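Local coordinates for orotidine-5-phosphate decarboxylase/orotate phosphoribosyltransferase, putative (Ompdcase-oprtase, putative) (Leishmania infantum, PDB 3QW3), which probably catalyses the decarboxylation of orotidine 5'-phosphate to UMP, as the decarboxylase domain of a bifunctional UMP synthase, at residues 161-166 with 190-195. Residues are numbered along the deposited sequence; the frame is centred on the assembly and turned at random.
Sequences RAEGPW and RAPTLW. With SO4 (sulfate ion), chain F.
Glu163, the last helical residue of 154-163, reaches across to segment 190-195, where the chain leaves helix 181-190, and hooks its carboxylate into the turn at Ala191 to Leu194. Glu163 CG stands anti to its backbone N (chi1 179°), the chain bends at chi2, and the Glu163 side chain crosses that of Thr193 at about a right angle. The two oxygens divide the work. Glu163 OE2 offers its syn lone pair to Thr193 OG1 at 2.6 Å; a Thr193 chi1 of 71° sets OG1 in the crowded position between N and the carbonyl carbon. Glu163 OE1 accepts from Thr193 N at 3.0 Å, fairly straight at 161° but from above the carboxylate plane. These two bonds, one to each oxygen, hold the rotation of the acid, and a weak one from Leu194 N to Glu163 OE1 adds to them. Both segments belong to the TIM barrel of the decarboxylase domain: one ends the helix before strand 172-176, the other links helix 181-190 to strand 196-198, so Glu163 ties consecutive beta-alpha units together. Pro192 CD lies 3.5 Å from Glu163 OE1, and Ala191 CB packs on Glu163 CB. Leu194 CD1 meets Ala162 CB at 3.7 Å, and both side chains also rest on Leu174. Arg161 NH1 and NH2 grip O3 of a sulfate, probably from the crystallisation liquor, while Arg161 CB covers one face of the Trp166 indole.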
loop_
_atom_site.group_PDB
_atom_site.type_symbol
_atom_site.label_atom_id
_atom_site.label_comp_id
_atom_site.label_asym_id
_atom_site.label_seq_id
_atom_site.Cartn_x
_atom_site.Cartn_y
_atom_site.Cartn_z
ATOM N N ARG A 161 -13.617 -1.660 -14.033
ATOM C CA ARG A 161 -13.141 -2.937 -13.519
ATOM C C ARG A 161 -13.801 -3.275 -12.192
ATOM O O ARG A 161 -14.228 -4.406 -11.971
ATOM C CB ARG A 161 -11.626 -2.900 -13.339
ATOM C CG ARG A 161 -10.860 -3.492 -14.489
ATOM C CD ARG A 161 -9.451 -2.942 -14.534
ATOM N NE ARG A 161 -8.735 -3.413 -15.717
ATOM C CZ ARG A 161 -8.830 -2.873 -16.929
ATOM N NH1 ARG A 161 -9.619 -1.829 -17.153
ATOM N NH2 ARG A 161 -8.128 -3.389 -17.925
ATOM N N ALA A 162 -13.876 -2.278 -11.313
ATOM C CA ALA A 162 -14.412 -2.465 -9.978
ATOM C C ALA A 162 -15.895 -2.824 -10.003
ATOM O O ALA A 162 -16.310 -3.749 -9.314
ATOM C CB ALA A 162 -14.166 -1.221 -9.131
ATOM N N GLU A 163 -16.679 -2.096 -10.800
ATOM C CA GLU A 163 -18.114 -2.372 -10.952
ATOM C C GLU A 163 -18.342 -3.692 -11.691
ATOM O O GLU A 163 -19.306 -4.410 -11.412
ATOM C CB GLU A 163 -18.803 -1.215 -11.694
ATOM C CG GLU A 163 -20.314 -1.381 -11.949
ATOM C CD GLU A 163 -21.195 -1.077 -10.739
ATOM O OE1 GLU A 163 -20.917 -0.120 -9.987
ATOM O OE2 GLU A 163 -22.198 -1.794 -10.549
ATOM N N GLY A 164 -17.436 -4.005 -12.617
ATOM C CA GLY A 164 -17.535 -5.196 -13.458
ATOM C C GLY A 164 -16.839 -6.420 -12.882
ATOM O O GLY A 164 -17.296 -6.976 -11.891
ATOM N N PRO A 165 -15.720 -6.843 -13.499
ATOM C CA PRO A 165 -15.056 -8.110 -13.153
ATOM C C PRO A 165 -14.660 -8.281 -11.685
ATOM O O PRO A 165 -14.739 -9.391 -11.165
ATOM C CB PRO A 165 -13.812 -8.130 -14.059
ATOM C CG PRO A 165 -13.746 -6.799 -14.710
ATOM C CD PRO A 165 -15.096 -6.191 -14.662
ATOM N N TRP A 166 -14.248 -7.206 -11.018
ATOM C CA TRP A 166 -13.765 -7.315 -9.637
ATOM C C TRP A 166 -14.845 -7.642 -8.598
ATOM O O TRP A 166 -14.554 -8.259 -7.571
ATOM C CB TRP A 166 -12.992 -6.054 -9.219
ATOM C CG TRP A 166 -11.690 -5.835 -9.964
ATOM C CD1 TRP A 166 -11.045 -6.723 -10.777
ATOM C CD2 TRP A 166 -10.863 -4.662 -9.920
ATOM N NE1 TRP A 166 -9.882 -6.166 -11.263
ATOM C CE2 TRP A 166 -9.747 -4.904 -10.750
ATOM C CE3 TRP A 166 -10.965 -3.425 -9.267
ATOM C CZ2 TRP A 166 -8.736 -3.952 -10.947
ATOM C CZ3 TRP A 166 -9.961 -2.480 -9.463
ATOM C CH2 TRP A 166 -8.861 -2.752 -10.296
ATOM N N ARG A 190 -19.568 5.239 -14.501
ATOM C CA ARG A 190 -18.891 3.964 -14.786
ATOM C C ARG A 190 -19.243 2.886 -13.770
ATOM O O ARG A 190 -19.225 1.693 -14.087
ATOM C CB ARG A 190 -17.367 4.146 -14.820
ATOM C CG ARG A 190 -16.862 5.128 -15.864
ATOM C CD ARG A 190 -17.158 4.655 -17.285
ATOM N NE ARG A 190 -16.739 5.645 -18.277
ATOM C CZ ARG A 190 -16.600 5.403 -19.580
ATOM N NH1 ARG A 190 -16.835 4.192 -20.072
ATOM N NH2 ARG A 190 -16.214 6.377 -20.397
ATOM N N ALA A 191 -19.557 3.317 -12.550
ATOM C CA ALA A 191 -19.850 2.410 -11.450
ATOM C C ALA A 191 -21.127 2.849 -10.738
ATOM O O ALA A 191 -21.065 3.510 -9.705
ATOM C CB ALA A 191 -18.671 2.354 -10.468
ATOM N N PRO A 192 -22.293 2.471 -11.289
ATOM C CA PRO A 192 -23.580 2.938 -10.759
ATOM C C PRO A 192 -23.991 2.387 -9.387
ATOM O O PRO A 192 -24.827 3.001 -8.714
ATOM C CB PRO A 192 -24.583 2.489 -11.839
ATOM C CG PRO A 192 -23.761 2.264 -13.067
ATOM C CD PRO A 192 -22.473 1.708 -12.539
ATOM N N THR A 193 -23.436 1.252 -8.968
ATOM C CA THR A 193 -23.901 0.611 -7.729
ATOM C C THR A 193 -22.913 0.625 -6.557
ATOM O O THR A 193 -23.308 0.397 -5.411
ATOM C CB THR A 193 -24.377 -0.853 -7.951
ATOM O OG1 THR A 193 -23.251 -1.698 -8.224
ATOM C CG2 THR A 193 -25.384 -0.945 -9.086
ATOM N N LEU A 194 -21.633 0.875 -6.829
ATOM C CA LEU A 194 -20.625 0.737 -5.779
ATOM C C LEU A 194 -20.690 1.848 -4.742
ATOM O O LEU A 194 -21.004 2.981 -5.069
ATOM C CB LEU A 194 -19.216 0.683 -6.372
ATOM C CG LEU A 194 -18.945 -0.399 -7.418
ATOM C CD1 LEU A 194 -17.461 -0.434 -7.712
ATOM C CD2 LEU A 194 -19.439 -1.772 -6.968
ATOM N N TRP A 195 -20.379 1.507 -3.497
ATOM C CA TRP A 195 -20.184 2.521 -2.465
ATOM C C TRP A 195 -18.885 3.258 -2.729
ATOM O O TRP A 195 -17.881 2.638 -3.109
ATOM C CB TRP A 195 -20.126 1.881 -1.083
ATOM C CG TRP A 195 -21.471 1.672 -0.483
ATOM C CD1 TRP A 195 -22.315 0.617 -0.690
ATOM C CD2 TRP A 195 -22.137 2.552 0.426
ATOM N NE1 TRP A 195 -23.468 0.783 0.048
ATOM C CE2 TRP A 195 -23.384 1.965 0.739
ATOM C CE3 TRP A 195 -21.798 3.782 1.012
ATOM C CZ2 TRP A 195 -24.297 2.570 1.610
ATOM C CZ3 TRP A 195 -22.712 4.385 1.879
ATOM C CH2 TRP A 195 -23.946 3.773 2.165
HETATM S S SO4 F . -9.884 -2.153 -21.093
HETATM O O1 SO4 F . -9.137 -2.883 -22.113
HETATM O O2 SO4 F . -11.176 -2.801 -20.872
HETATM O O3 SO4 F . -9.129 -2.161 -19.851
HETATM O O4 SO4 F . -10.079 -0.770 -21.524
#